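Local coordinates for phosphoenolpyruvate-protein phosphotransferase (Acinetobacter sp., PDB 3CI6) that probably transfers a phosphoryl group from phosphoenolpyruvate to a histidine of a carrier protein, the piece here being its N-terminal GAF domain, at residues 11-14 and 15-19; 22-25 and 26-29; 36-39 and 40-43; 49-53 and 54-58; 60-63 and 64-67. All coordinates share one frame; numbering follows the deposited sequence.

Contact 1 (11-14 and 15-19); sequences TLRR and IVQEI
Arg-13 and Gln-17 lie side by side one turn apart on helix 7-20, both reaching away from the backbone in the same direction. The glutamine can be followed outward. Its CB sits 3.5 Å from Arg-13 O, and with CG placed beside its own backbone N (chi1 -68°) the next carbon leans back over that carbonyl, CG lying 3.2 Å from Arg-13 O. Beyond CG the chain is extended, which carries CD level with the arginine NE. There Gln-17 OE1 accepts a nearly straight hydrogen bond of 3.0 Å from Arg-13 NE. The oxygen lies in the guanidinium plane, at its edge, but the donor stands well above the plane of the amide carbonyl and not on a lone pair, the two flat groups being turned 45° against each other. At the tip, Gln-17 NE2 makes a weak bond to a water that is also weakly held by Arg-13 NH2. Arg-13 itself is stretched out from CG to NE, and its NH1 bonds Ser-148 of the second subunit.

Another flank of the helix is apolar. Leu-12 CD1 meets Val-16 CG2 at 3.9 Å, the two side chains crossing at a slant, and Thr-11 CG2 lies 4.0 Å from Ile-15 CD1 alongside it. Leu-12 and Ile-15 go on to pack against Leu-153 of helix 144-167. Regular backbone bonds, such as Val-16 N to Leu-12 O at 2.8 Å, run beneath. This is i to i+4 pairing on an amphipathic alpha-helix, with Ile-15 turned to its own domain, Leu-12 shared with Leu-9 of the second subunit, and Arg-13, Val-16 and Gln-17 at the dimer interface.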
loop_
_atom_site.group_PDB
_atom_site.type_symbol
_atom_site.label_atom_id
_atom_site.label_comp_id
_atom_site.label_asym_id
_atom_site.label_seq_id
_atom_site.Cartn_x
_atom_site.Cartn_y
_atom_site.Cartn_z
ATOM N N THR B 11 -10.586 -9.235 -3.333
ATOM C CA THR B 11 -9.610 -9.377 -4.423
ATOM C C THR B 11 -8.365 -8.518 -4.146
ATOM O O THR B 11 -7.218 -8.983 -4.238
ATOM C CB THR B 11 -10.248 -9.017 -5.739
ATOM O OG1 THR B 11 -11.254 -9.986 -6.025
ATOM C CG2 THR B 11 -9.199 -8.981 -6.892
ATOM N N LEU B 12 -8.594 -7.269 -3.763
ATOM C CA LEU B 12 -7.489 -6.376 -3.419
ATOM C C LEU B 12 -6.649 -6.950 -2.278
ATOM O O LEU B 12 -5.433 -7.014 -2.353
ATOM C CB LEU B 12 -8.033 -5.004 -3.031
ATOM C CG LEU B 12 -7.055 -3.971 -2.525
ATOM C CD1 LEU B 12 -5.955 -3.642 -3.531
ATOM C CD2 LEU B 12 -7.797 -2.668 -2.232
ATOM N N ARG B 13 -7.311 -7.391 -1.214
ATOM C CA ARG B 13 -6.631 -7.989 -0.073
ATOM C C ARG B 13 -5.797 -9.198 -0.486
ATOM O O ARG B 13 -4.672 -9.339 -0.030
ATOM C CB ARG B 13 -7.665 -8.420 0.956
ATOM C CG ARG B 13 -7.024 -9.060 2.164
ATOM C CD ARG B 13 -8.008 -9.569 3.128
ATOM N NE ARG B 13 -7.352 -10.342 4.195
ATOM C CZ ARG B 13 -7.955 -10.660 5.340
ATOM N NH1 ARG B 13 -9.189 -10.248 5.573
ATOM N NH2 ARG B 13 -7.312 -11.387 6.252
ATOM N N ARG B 14 -6.340 -10.040 -1.342
ATOM C CA ARG B 14 -5.616 -11.223 -1.795
ATOM C C ARG B 14 -4.316 -10.837 -2.491
ATOM O O ARG B 14 -3.262 -11.439 -2.240
ATOM C CB ARG B 14 -6.489 -12.031 -2.744
ATOM C CG ARG B 14 -5.853 -13.266 -3.207
ATOM C CD ARG B 14 -6.861 -14.292 -3.705
ATOM N NE ARG B 14 -7.861 -13.763 -4.622
ATOM C CZ ARG B 14 -7.615 -13.323 -5.856
ATOM N NH1 ARG B 14 -8.636 -12.873 -6.589
ATOM N NH2 ARG B 14 -6.376 -13.297 -6.371
ATOM N N ILE B 15 -4.389 -9.843 -3.367
ATOM C CA ILE B 15 -3.206 -9.395 -4.095
ATOM C C ILE B 15 -2.228 -8.723 -3.150
ATOM O O ILE B 15 -1.023 -8.992 -3.187
ATOM C CB ILE B 15 -3.588 -8.437 -5.238
ATOM C CG1 ILE B 15 -4.529 -9.117 -6.210
ATOM C CG2 ILE B 15 -2.331 -7.977 -5.962
ATOM C CD1 ILE B 15 -5.269 -8.208 -7.202
ATOM N N VAL B 16 -2.750 -7.877 -2.257
ATOM C CA VAL B 16 -1.882 -7.197 -1.299
ATOM C C VAL B 16 -1.085 -8.210 -0.441
ATOM O O VAL B 16 0.118 -8.061 -0.191
ATOM C CB VAL B 16 -2.696 -6.223 -0.436
ATOM C CG1 VAL B 16 -1.935 -5.840 0.804
ATOM C CG2 VAL B 16 -3.105 -5.020 -1.237
ATOM N N GLN B 17 -1.745 -9.290 -0.040
ATOM C CA GLN B 17 -1.096 -10.309 0.787
ATOM C C GLN B 17 -0.047 -11.065 0.002
ATOM O O GLN B 17 1.033 -11.303 0.517
ATOM C CB GLN B 17 -2.135 -11.207 1.464
ATOM C CG GLN B 17 -2.907 -10.369 2.495
ATOM C CD GLN B 17 -3.524 -11.120 3.619
ATOM O OE1 GLN B 17 -4.668 -11.591 3.510
ATOM N NE2 GLN B 17 -2.797 -11.190 4.754
ATOM N N GLU B 18 -0.324 -11.362 -1.258
ATOM C CA GLU B 18 0.669 -12.043 -2.078
ATOM C C GLU B 18 1.867 -11.135 -2.318
ATOM O O GLU B 18 3.022 -11.600 -2.232
ATOM C CB GLU B 18 0.047 -12.517 -3.388
ATOM C CG GLU B 18 0.914 -13.527 -4.127
ATOM C CD GLU B 18 0.358 -13.950 -5.484
ATOM O OE1 GLU B 18 -0.731 -13.508 -5.904
ATOM O OE2 GLU B 18 1.069 -14.745 -6.139
ATOM N N ILE B 19 1.647 -9.855 -2.587
ATOM C CA ILE B 19 2.786 -8.921 -2.736
ATOM C C ILE B 19 3.562 -8.799 -1.414
ATOM O O ILE B 19 4.805 -8.775 -1.374
ATOM C CB ILE B 19 2.322 -7.544 -3.218
ATOM C CG1 ILE B 19 1.766 -7.616 -4.635
ATOM C CG2 ILE B 19 3.471 -6.532 -3.172
ATOM C CD1 ILE B 19 1.004 -6.370 -5.072
HETATM O O HOH W 1 -4.792 -11.842 7.523
#

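Contact 2 (22-25 and 26-29); sequences SVSL and HDSL
Ser-24 OG accepts the backbone N-H of Asp-27 in a nearly straight bond of 3.0 Å, with the hydroxyl oxygen swung between its own backbone N and carbonyl carbon (chi1 76°). The Ser-24 carbonyl is used as well: its O takes the N-H of Ser-28 at 3.0 Å, the first turn of the helix, and Leu-25 O likewise takes that of Leu-29.

Water satisfies a further donor and acceptor. One molecule accepts from Val-23 N at 3.0 Å and donates to Asp-27 OD2 at 2.7 Å, so the carboxylate holds the preceding loop without touching its amide directly. Deeper in, Ser-22 OG is bonded to Ile-19 O of the previous helix, and it lies 2.5 Å from Ser-28 OG. This last pairing is doubtful in detail, because Ser-28 was modelled in two conformers and its proton has another acceptor within reach.

On the apolar side Leu-25 CG meets Leu-29 CD1 at 3.9 Å, and Leu-25 goes on to border the bound 1-ethoxy-2-(2-ethoxyethoxy)ethane. The arrangement is a serine N-cap, opening helix 25-40 of the GAF domain straight after a short link from helix 7-20.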
loop_
_atom_site.group_PDB
_atom_site.type_symbol
_atom_site.label_atom_id
_atom_site.label_comp_id
_atom_site.label_asym_id
_atom_site.label_seq_id
_atom_site.Cartn_x
_atom_site.Cartn_y
_atom_site.Cartn_z
ATOM N N SER B 22 5.935 -11.640 -0.681
ATOM C CA SER B 22 6.896 -11.950 -1.726
ATOM C C SER B 22 8.281 -11.564 -1.242
ATOM O O SER B 22 8.399 -10.653 -0.432
ATOM C CB SER B 22 6.532 -11.233 -3.016
ATOM O OG SER B 22 6.717 -9.864 -2.929
ATOM N N VAL B 23 9.290 -12.235 -1.793
ATOM C CA VAL B 23 10.644 -12.218 -1.267
ATOM C C VAL B 23 11.532 -11.115 -1.864
ATOM O O VAL B 23 12.618 -10.853 -1.338
ATOM C CB VAL B 23 11.330 -13.600 -1.500
ATOM C CG1 VAL B 23 10.419 -14.744 -0.999
ATOM C CG2 VAL B 23 11.643 -13.822 -2.965
ATOM N N SER B 24 11.111 -10.521 -2.970
ATOM C CA SER B 24 11.955 -9.581 -3.702
ATOM C C SER B 24 11.139 -8.531 -4.412
ATOM O O SER B 24 9.958 -8.725 -4.677
ATOM C CB SER B 24 12.774 -10.342 -4.741
ATOM O OG SER B 24 12.006 -10.727 -5.868
ATOM N N LEU B 25 11.802 -7.438 -4.763
ATOM C CA LEU B 25 11.194 -6.410 -5.584
ATOM C C LEU B 25 10.673 -6.990 -6.895
ATOM O O LEU B 25 9.534 -6.748 -7.249
ATOM C CB LEU B 25 12.168 -5.279 -5.887
ATOM C CG LEU B 25 11.630 -4.204 -6.834
ATOM C CD1 LEU B 25 10.406 -3.483 -6.278
ATOM C CD2 LEU B 25 12.767 -3.228 -7.156
ATOM N N HIS B 26 11.507 -7.756 -7.591
ATOM C CA HIS B 26 11.076 -8.347 -8.838
ATOM C C HIS B 26 9.794 -9.151 -8.689
ATOM O O HIS B 26 8.883 -9.048 -9.507
ATOM C CB HIS B 26 12.169 -9.256 -9.426
ATOM C CG HIS B 26 11.652 -10.231 -10.431
ATOM N ND1 HIS B 26 11.270 -9.850 -11.702
ATOM C CD2 HIS B 26 11.405 -11.564 -10.344
ATOM C CE1 HIS B 26 10.831 -10.911 -12.360
ATOM N NE2 HIS B 26 10.905 -11.962 -11.561
ATOM N N ASP B 27 9.727 -10.002 -7.665
ATOM C CA ASP B 27 8.547 -10.847 -7.483
ATOM C C ASP B 27 7.340 -9.959 -7.211
ATOM O O ASP B 27 6.251 -10.206 -7.729
ATOM C CB ASP B 27 8.747 -11.879 -6.338
ATOM C CG ASP B 27 9.589 -13.065 -6.744
ATOM O OD1 ASP B 27 9.976 -13.155 -7.919
ATOM O OD2 ASP B 27 9.854 -13.940 -5.864
ATOM N N SER B 28 7.504 -8.935 -6.384
ATOM C CA SER B 28 6.384 -8.059 -6.073
ATOM C C SER B 28 5.809 -7.427 -7.339
ATOM O O SER B 28 4.614 -7.440 -7.551
ATOM C CB SER B 28 6.798 -6.986 -5.090
ATOM O OG SER B 28 7.229 -7.606 -3.893
ATOM N N LEU B 29 6.693 -6.935 -8.195
ATOM C CA LEU B 29 6.291 -6.255 -9.431
ATOM C C LEU B 29 5.562 -7.213 -10.376
ATOM O O LEU B 29 4.559 -6.836 -11.005
ATOM C CB LEU B 29 7.500 -5.642 -10.137
ATOM C CG LEU B 29 8.267 -4.589 -9.350
ATOM C CD1 LEU B 29 9.533 -4.158 -10.123
ATOM C CD2 LEU B 29 7.373 -3.369 -9.003
HETATM O O HOH W 2 8.019 -7.654 -1.401
HETATM O O HOH W 3 8.336 -14.345 -3.677
#

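Contact 3 (36-39 and 40-43); sequences VADA and MKVD
Helix 25-40 ends here in a C-terminal cap, in which Lys-41 leaves the helix with positive phi (56°) and turns the chain toward strand 44-51. The carbonyl of Ala-37 gathers the last donors. Its oxygen accepts from Val-42 N at 3.3 Å, five residues on and along a lone pair in the carbonyl plane, and only weakly, through a bent bond, from Lys-41 N. A water spans Ala-37 O and Val-42 O, donating to both, and so adds a second link between the last turn and the residue that follows Lys-41. One residue earlier, Met-40 N still makes the regular bond to Val-36 O at 3.0 Å.

Lys-41 folds back along the helix end. Its chain bends at chi2 and again at chi4 (-86°), which brings NZ over the last turn, 2.8 Å from Asp-38 O. The same nitrogen forms a salt bridge of 3.1 Å with Asp-38 OD1, met from above the carboxylate plane. One ammonium group thereby serves a backbone carbonyl and an acid at the helix C-terminus, where a positive charge should be favourable.

Selenomethionine Met-40 lies alongside Val-36, its SE 3.8 Å from Val-36 CG1. Both side chains press on helix 144-167, Val-36 at Leu-150 and Leu-153, Met-40 at Ala-146. Val-42 instead settles on Val-134 and Asn-136 of strand 127-136, so the cap bridges helix layer and sheet.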
loop_
_atom_site.group_PDB
_atom_site.type_symbol
_atom_site.label_atom_id
_atom_site.label_comp_id
_atom_site.label_asym_id
_atom_site.label_seq_id
_atom_site.Cartn_x
_atom_site.Cartn_y
_atom_site.Cartn_z
ATOM N N VAL B 36 -3.194 -7.514 -11.386
ATOM C CA VAL B 36 -3.989 -6.368 -11.858
ATOM C C VAL B 36 -4.624 -6.728 -13.208
ATOM O O VAL B 36 -5.832 -6.538 -13.425
ATOM C CB VAL B 36 -3.182 -5.084 -11.970
ATOM C CG1 VAL B 36 -3.950 -4.016 -12.787
ATOM C CG2 VAL B 36 -2.862 -4.551 -10.530
ATOM N N ALA B 37 -3.861 -7.296 -14.134
ATOM C CA ALA B 37 -4.408 -7.609 -15.454
ATOM C C ALA B 37 -5.566 -8.593 -15.357
ATOM O O ALA B 37 -6.584 -8.467 -16.076
ATOM C CB ALA B 37 -3.329 -8.177 -16.347
ATOM N N ASP B 38 -5.438 -9.576 -14.464
ATOM C CA ASP B 38 -6.498 -10.570 -14.283
ATOM C C ASP B 38 -7.723 -9.964 -13.580
ATOM O O ASP B 38 -8.865 -10.246 -13.946
ATOM C CB ASP B 38 -5.972 -11.757 -13.491
ATOM C CG ASP B 38 -6.956 -12.925 -13.420
ATOM O OD1 ASP B 38 -7.531 -13.311 -14.446
ATOM O OD2 ASP B 38 -7.152 -13.444 -12.306
ATOM N N ALA B 39 -7.505 -9.127 -12.583
ATOM C CA ALA B 39 -8.611 -8.574 -11.805
ATOM C C ALA B 39 -9.442 -7.597 -12.603
ATOM O O ALA B 39 -10.649 -7.484 -12.392
ATOM C CB ALA B 39 -8.077 -7.887 -10.555
HETATM N N MSE B 40 -8.794 -6.868 -13.508
HETATM C CA MSE B 40 -9.468 -5.899 -14.359
HETATM C C MSE B 40 -9.840 -6.433 -15.751
HETATM O O MSE B 40 -10.653 -5.821 -16.445
HETATM C CB MSE B 40 -8.557 -4.679 -14.600
HETATM C CG MSE B 40 -8.117 -3.971 -13.372
HETATM SE SE MSE B 40 -7.163 -2.292 -13.710
HETATM C CE MSE B 40 -8.608 -1.339 -14.616
ATOM N N LYS B 41 -9.231 -7.542 -16.177
ATOM C CA LYS B 41 -9.380 -8.062 -17.531
ATOM C C LYS B 41 -8.993 -7.000 -18.575
ATOM O O LYS B 41 -9.795 -6.578 -19.412
ATOM C CB LYS B 41 -10.767 -8.648 -17.793
ATOM C CG LYS B 41 -11.114 -9.804 -16.845
ATOM C CD LYS B 41 -10.072 -10.911 -16.888
ATOM C CE LYS B 41 -10.605 -12.233 -16.357
ATOM N NZ LYS B 41 -10.473 -12.343 -14.882
ATOM N N VAL B 42 -7.738 -6.590 -18.488
ATOM C CA VAL B 42 -7.167 -5.611 -19.408
ATOM C C VAL B 42 -6.058 -6.253 -20.227
ATOM O O VAL B 42 -5.484 -7.256 -19.843
ATOM C CB VAL B 42 -6.690 -4.345 -18.679
ATOM C CG1 VAL B 42 -7.912 -3.606 -18.074
ATOM C CG2 VAL B 42 -5.673 -4.670 -17.601
ATOM N N ASP B 43 -5.789 -5.663 -21.375
ATOM C CA ASP B 43 -4.814 -6.226 -22.305
ATOM C C ASP B 43 -3.396 -6.146 -21.772
ATOM O O ASP B 43 -2.622 -7.089 -21.940
ATOM C CB ASP B 43 -4.870 -5.502 -23.650
ATOM C CG ASP B 43 -6.156 -5.741 -24.385
ATOM O OD1 ASP B 43 -6.682 -6.884 -24.314
ATOM O OD2 ASP B 43 -6.640 -4.791 -25.075
HETATM O O HOH W 4 -6.214 -9.963 -18.964
#

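Contact 4 (49-53 and 54-58); sequences LLDER and NQRYL. With P4G (1-ethoxy-2-(2-ethoxyethoxy)ethane), chain F.
The hairpin of strands 44-51 and 56-63 turns here, closing with a G1 beta bulge in which Gln-55 and Arg-56 both face Asp-51, and its Leu-49, Asp-51 and Leu-58 line the pocket of the bound 1-ethoxy-2-(2-ethoxyethoxy)ethane. Leu-49 and Leu-58 form an antiparallel hydrogen-bonded pair, with both of its bonds at 2.9 Å, Leu-49 N to Leu-58 O and Leu-58 N to Leu-49 O. Asp-51 N to Arg-56 O follows at 2.8 Å toward the loop.

Asp-51 gathers side-chain bonds on one face of the hairpin. Asn-54 ND2 gives its OD2 a nearly straight bond of 2.9 Å on the syn side, though tilted out of the carboxylate plane, and Asn-54 N bonds OD1 weakly. From the same face of the carboxylate, but on the anti side, Arg-56 NE reaches OD2 at 3.3 Å in a salt bridge, with a weaker bond from NH1. Arg-56 can do this because CG lies between its backbone N and carbonyl carbon (chi1 64°) and the chain then runs extended, side by side with the aspartate. One guanidinium face is covered by Leu-58 CD1, over its centre. Across the loop Gln-55 doubles back, and its NE2 meets Glu-52 O at 2.7 Å, in the carbonyl plane and on a lone pair.

The ligand touches apolar carbon as well as the acid: its C3 lies 3.6 Å from Leu-58 CD2. With two side-chain donors on a single oxygen, one of them cationic, Asp-51 is probably kept ionised, and the added bond to OD1 should restrain the carboxylate's rotation beside the ether chain.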
loop_
_atom_site.group_PDB
_atom_site.type_symbol
_atom_site.label_atom_id
_atom_site.label_comp_id
_atom_site.label_asym_id
_atom_site.label_seq_id
_atom_site.Cartn_x
_atom_site.Cartn_y
_atom_site.Cartn_z
ATOM N N LEU B 49 9.739 1.870 -13.380
ATOM C CA LEU B 49 10.311 2.438 -12.167
ATOM C C LEU B 49 11.294 3.536 -12.500
ATOM O O LEU B 49 12.039 3.458 -13.497
ATOM C CB LEU B 49 11.025 1.379 -11.315
ATOM C CG LEU B 49 10.110 0.315 -10.712
ATOM C CD1 LEU B 49 10.953 -0.480 -9.708
ATOM C CD2 LEU B 49 8.863 0.952 -10.086
ATOM N N LEU B 50 11.286 4.599 -11.724
ATOM C CA LEU B 50 12.240 5.674 -11.926
ATOM C C LEU B 50 13.633 5.198 -11.484
ATOM O O LEU B 50 13.830 4.877 -10.317
ATOM C CB LEU B 50 11.757 6.929 -11.172
ATOM C CG LEU B 50 12.210 8.288 -11.724
ATOM C CD1 LEU B 50 11.522 9.456 -11.000
ATOM C CD2 LEU B 50 13.734 8.357 -11.639
ATOM N N ASP B 51 14.600 5.207 -12.421
ATOM C CA ASP B 51 15.972 4.785 -12.285
ATOM C C ASP B 51 16.731 6.089 -12.128
ATOM O O ASP B 51 17.035 6.777 -13.105
ATOM C CB ASP B 51 16.383 4.020 -13.537
ATOM C CG ASP B 51 17.834 3.633 -13.525
ATOM O OD1 ASP B 51 18.538 4.023 -12.551
ATOM O OD2 ASP B 51 18.216 2.899 -14.444
ATOM N N GLU B 52 17.042 6.471 -10.904
ATOM C CA GLU B 52 17.615 7.789 -10.712
ATOM C C GLU B 52 19.081 7.839 -11.158
ATOM O O GLU B 52 19.571 8.900 -11.502
ATOM C CB GLU B 52 17.468 8.229 -9.263
ATOM C CG GLU B 52 17.233 9.709 -9.109
ATOM C CD GLU B 52 16.502 10.047 -7.824
ATOM O OE1 GLU B 52 16.613 9.263 -6.848
ATOM O OE2 GLU B 52 15.820 11.089 -7.809
ATOM N N ARG B 53 19.762 6.704 -11.163
ATOM C CA ARG B 53 21.121 6.659 -11.678
ATOM C C ARG B 53 21.214 7.023 -13.161
ATOM O O ARG B 53 22.082 7.790 -13.589
ATOM C CB ARG B 53 21.595 5.234 -11.507
ATOM C CG ARG B 53 22.833 5.117 -10.945
ATOM C CD ARG B 53 23.166 3.645 -10.692
ATOM N NE ARG B 53 24.455 3.386 -11.287
ATOM C CZ ARG B 53 25.350 2.516 -10.847
ATOM N NH1 ARG B 53 25.112 1.765 -9.783
ATOM N NH2 ARG B 53 26.484 2.396 -11.498
ATOM N N ASN B 54 20.277 6.487 -13.942
ATOM C CA ASN B 54 20.219 6.733 -15.380
ATOM C C ASN B 54 19.200 7.792 -15.803
ATOM O O ASN B 54 19.008 8.029 -16.986
ATOM C CB ASN B 54 19.951 5.400 -16.096
ATOM C CG ASN B 54 21.140 4.440 -15.964
ATOM O OD1 ASN B 54 22.199 4.731 -16.490
ATOM N ND2 ASN B 54 20.971 3.335 -15.240
ATOM N N GLN B 55 18.551 8.419 -14.827
ATOM C CA GLN B 55 17.589 9.493 -15.064
ATOM C C GLN B 55 16.551 9.137 -16.126
ATOM O O GLN B 55 16.424 9.796 -17.176
ATOM C CB GLN B 55 18.323 10.787 -15.415
ATOM C CG GLN B 55 19.019 11.375 -14.175
ATOM C CD GLN B 55 18.043 11.798 -13.082
ATOM O OE1 GLN B 55 17.234 12.708 -13.283
ATOM N NE2 GLN B 55 18.090 11.125 -11.934
ATOM N N ARG B 56 15.862 8.033 -15.885
ATOM C CA ARG B 56 14.915 7.531 -16.833
ATOM C C ARG B 56 13.930 6.645 -16.083
ATOM O O ARG B 56 14.204 6.197 -14.975
ATOM C CB ARG B 56 15.622 6.676 -17.894
ATOM C CG ARG B 56 16.259 5.432 -17.307
ATOM C CD ARG B 56 16.975 4.520 -18.287
ATOM N NE ARG B 56 17.477 3.330 -17.588
ATOM C CZ ARG B 56 18.056 2.298 -18.203
ATOM N NH1 ARG B 56 18.524 1.263 -17.500
ATOM N NH2 ARG B 56 18.165 2.302 -19.527
ATOM N N TYR B 57 12.813 6.348 -16.721
ATOM C CA TYR B 57 11.903 5.288 -16.250
ATOM C C TYR B 57 12.251 4.009 -16.979
ATOM O O TYR B 57 12.391 4.034 -18.220
ATOM C CB TYR B 57 10.449 5.651 -16.518
ATOM C CG TYR B 57 9.921 6.828 -15.711
ATOM C CD1 TYR B 57 9.573 6.682 -14.392
ATOM C CD2 TYR B 57 9.716 8.064 -16.302
ATOM C CE1 TYR B 57 9.092 7.741 -13.651
ATOM C CE2 TYR B 57 9.216 9.117 -15.564
ATOM C CZ TYR B 57 8.888 8.941 -14.250
ATOM O OH TYR B 57 8.398 9.984 -13.499
ATOM N N LEU B 58 12.373 2.906 -16.275
ATOM C CA LEU B 58 12.684 1.622 -16.892
ATOM C C LEU B 58 11.523 0.666 -16.723
ATOM O O LEU B 58 10.991 0.521 -15.630
ATOM C CB LEU B 58 13.940 1.006 -16.261
ATOM C CG LEU B 58 14.487 -0.292 -16.850
ATOM C CD1 LEU B 58 14.947 -0.089 -18.317
ATOM C CD2 LEU B 58 15.604 -0.816 -15.951
HETATM C C8 P4G F . 17.568 -0.834 -6.868
HETATM C C7 P4G F . 16.110 -1.174 -6.612
HETATM O O4 P4G F . 15.296 -0.151 -7.157
HETATM C C6 P4G F . 15.453 -0.154 -8.550
HETATM C C5 P4G F . 14.598 0.756 -9.386
HETATM O O3 P4G F . 15.002 0.904 -10.783
HETATM C C4 P4G F . 16.020 0.040 -11.190
HETATM C C3 P4G F . 16.273 0.345 -12.612
HETATM O O2 P4G F . 17.547 -0.191 -12.930
HETATM C C2 P4G F . 17.517 -1.603 -12.922
HETATM C C1 P4G F . 18.944 -2.019 -12.582
#

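Contact 5 (60-63 and 64-67); sequences MASK and GLNP
Ser-62 OG is gripped by two groups: the backbone N-H of Leu-65, which donates to it at 3.2 Å with an angle of 153°, and the hydroxyl of Ser-46 on the adjacent strand. The oxygen stands anti to its own backbone N (chi1 -174°), which points it across the turn, and the leucine closes over it. Leu-65 CB comes within 3.3 Å of Ser-62 OG, with Leu-65 CG as near, so the polar atom has apolar carbon packed against it while its bonds run to the amide and the neighbouring serine. Leu-65 continues onto Val-44 and Ser-46 of strand 44-51.

A water supports the same turn. It donates to Ser-62 O at 3.0 Å and to Leu-65 O at 2.6 Å, joining two acceptors, one on each arm of the turn.

Between the bonded residues the chain swings through Gly-64, at phi 113°, where a side-chain carbon would run into Lys-63 O. Lys-63 leaves on another side of the strand. Its chain is bent at chi2, so that CD lies 3.4 Å from Gly-64 N before the rest extends toward the helix layer. There NZ is hydrogen-bonded by Asp-43 O and Val-42 O, the carbonyls of the link ahead of strand 44-51.

Upstream on the same strand, Met-60 and Ala-61 both face Ile-47, a classic beta bulge. The whole is the exit of strand 56-63 from the antiparallel sheet of the GAF fold, where a serine side chain bridges the tight turn into the loop leading to strand 74-76.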
loop_
_atom_site.group_PDB
_atom_site.type_symbol
_atom_site.label_atom_id
_atom_site.label_comp_id
_atom_site.label_asym_id
_atom_site.label_seq_id
_atom_site.Cartn_x
_atom_site.Cartn_y
_atom_site.Cartn_z
HETATM N N MSE B 60 9.965 -2.473 -15.786
HETATM C CA MSE B 60 10.417 -3.545 -14.861
HETATM C C MSE B 60 9.568 -4.787 -14.753
HETATM O O MSE B 60 10.042 -5.848 -14.280
HETATM C CB MSE B 60 10.616 -2.966 -13.455
HETATM C CG MSE B 60 11.578 -1.843 -13.398
HETATM SE SE MSE B 60 13.352 -2.514 -13.397
HETATM C CE MSE B 60 13.398 -3.373 -11.612
ATOM N N ALA B 61 8.329 -4.681 -15.222
ATOM C CA ALA B 61 7.445 -5.840 -15.267
ATOM C C ALA B 61 6.271 -5.536 -16.175
ATOM O O ALA B 61 5.864 -4.372 -16.286
ATOM C CB ALA B 61 6.963 -6.190 -13.882
ATOM N N SER B 62 5.727 -6.557 -16.808
ATOM C CA SER B 62 4.556 -6.378 -17.654
ATOM C C SER B 62 3.800 -7.661 -17.863
ATOM O O SER B 62 4.388 -8.731 -18.060
ATOM C CB SER B 62 4.935 -5.844 -19.028
ATOM O OG SER B 62 3.771 -5.549 -19.807
ATOM N N LYS B 63 2.475 -7.536 -17.837
ATOM C CA LYS B 63 1.588 -8.548 -18.426
ATOM C C LYS B 63 1.094 -7.954 -19.740
ATOM O O LYS B 63 0.463 -6.908 -19.706
ATOM C CB LYS B 63 0.432 -8.926 -17.489
ATOM C CG LYS B 63 -0.555 -9.967 -18.059
ATOM C CD LYS B 63 -1.436 -9.404 -19.189
ATOM C CE LYS B 63 -2.754 -10.175 -19.382
ATOM N NZ LYS B 63 -3.551 -9.625 -20.549
ATOM N N GLY B 64 1.420 -8.579 -20.870
ATOM C CA GLY B 64 0.889 -8.174 -22.147
ATOM C C GLY B 64 1.890 -7.597 -23.123
ATOM O O GLY B 64 1.728 -7.796 -24.322
ATOM N N LEU B 65 2.923 -6.911 -22.606
ATOM C CA LEU B 65 4.037 -6.514 -23.475
ATOM C C LEU B 65 4.918 -7.717 -23.725
ATOM O O LEU B 65 4.831 -8.733 -23.028
ATOM C CB LEU B 65 4.844 -5.362 -22.904
ATOM C CG LEU B 65 4.053 -4.055 -22.753
ATOM C CD1 LEU B 65 5.040 -2.953 -22.272
ATOM C CD2 LEU B 65 3.286 -3.657 -24.007
ATOM N N ASN B 66 5.774 -7.651 -24.733
ATOM C CA ASN B 66 6.699 -8.751 -24.945
ATOM C C ASN B 66 7.642 -8.831 -23.742
ATOM O O ASN B 66 8.257 -7.851 -23.420
ATOM C CB ASN B 66 7.502 -8.497 -26.227
ATOM C CG ASN B 66 8.208 -9.725 -26.713
ATOM O OD1 ASN B 66 8.881 -10.382 -25.932
ATOM N ND2 ASN B 66 8.075 -10.047 -27.999
ATOM N N PRO B 67 7.799 -10.000 -23.096
ATOM C CA PRO B 67 8.737 -10.116 -21.975
ATOM C C PRO B 67 10.163 -9.703 -22.300
ATOM O O PRO B 67 10.896 -9.301 -21.407
ATOM C CB PRO B 67 8.665 -11.611 -21.600
ATOM C CG PRO B 67 7.502 -12.130 -22.223
ATOM C CD PRO B 67 7.052 -11.251 -23.333
HETATM O O HOH W 5 4.637 -9.986 -20.735
#

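Reading from the N terminus, the five contacts come in series, with none nested in or crossing another. Contact 1 lies within helix 7-20, and contact 2 closes the short loop from that helix into helix 25-40, whose far end contact 3 caps; both contacts 1 and 2 touch the second subunit. Contact 4 closes the hairpin between strands 44-51 and 56-63, and contact 5 turns the chain out of the second of these strands. Leu-29 of contact 2 packs on Leu-49 of contact 4 and Met-60 of contact 5, tying helix to sheet. Contacts 3 and 4 lie on opposite sides of the chain's centre, their centres about 26 Å apart.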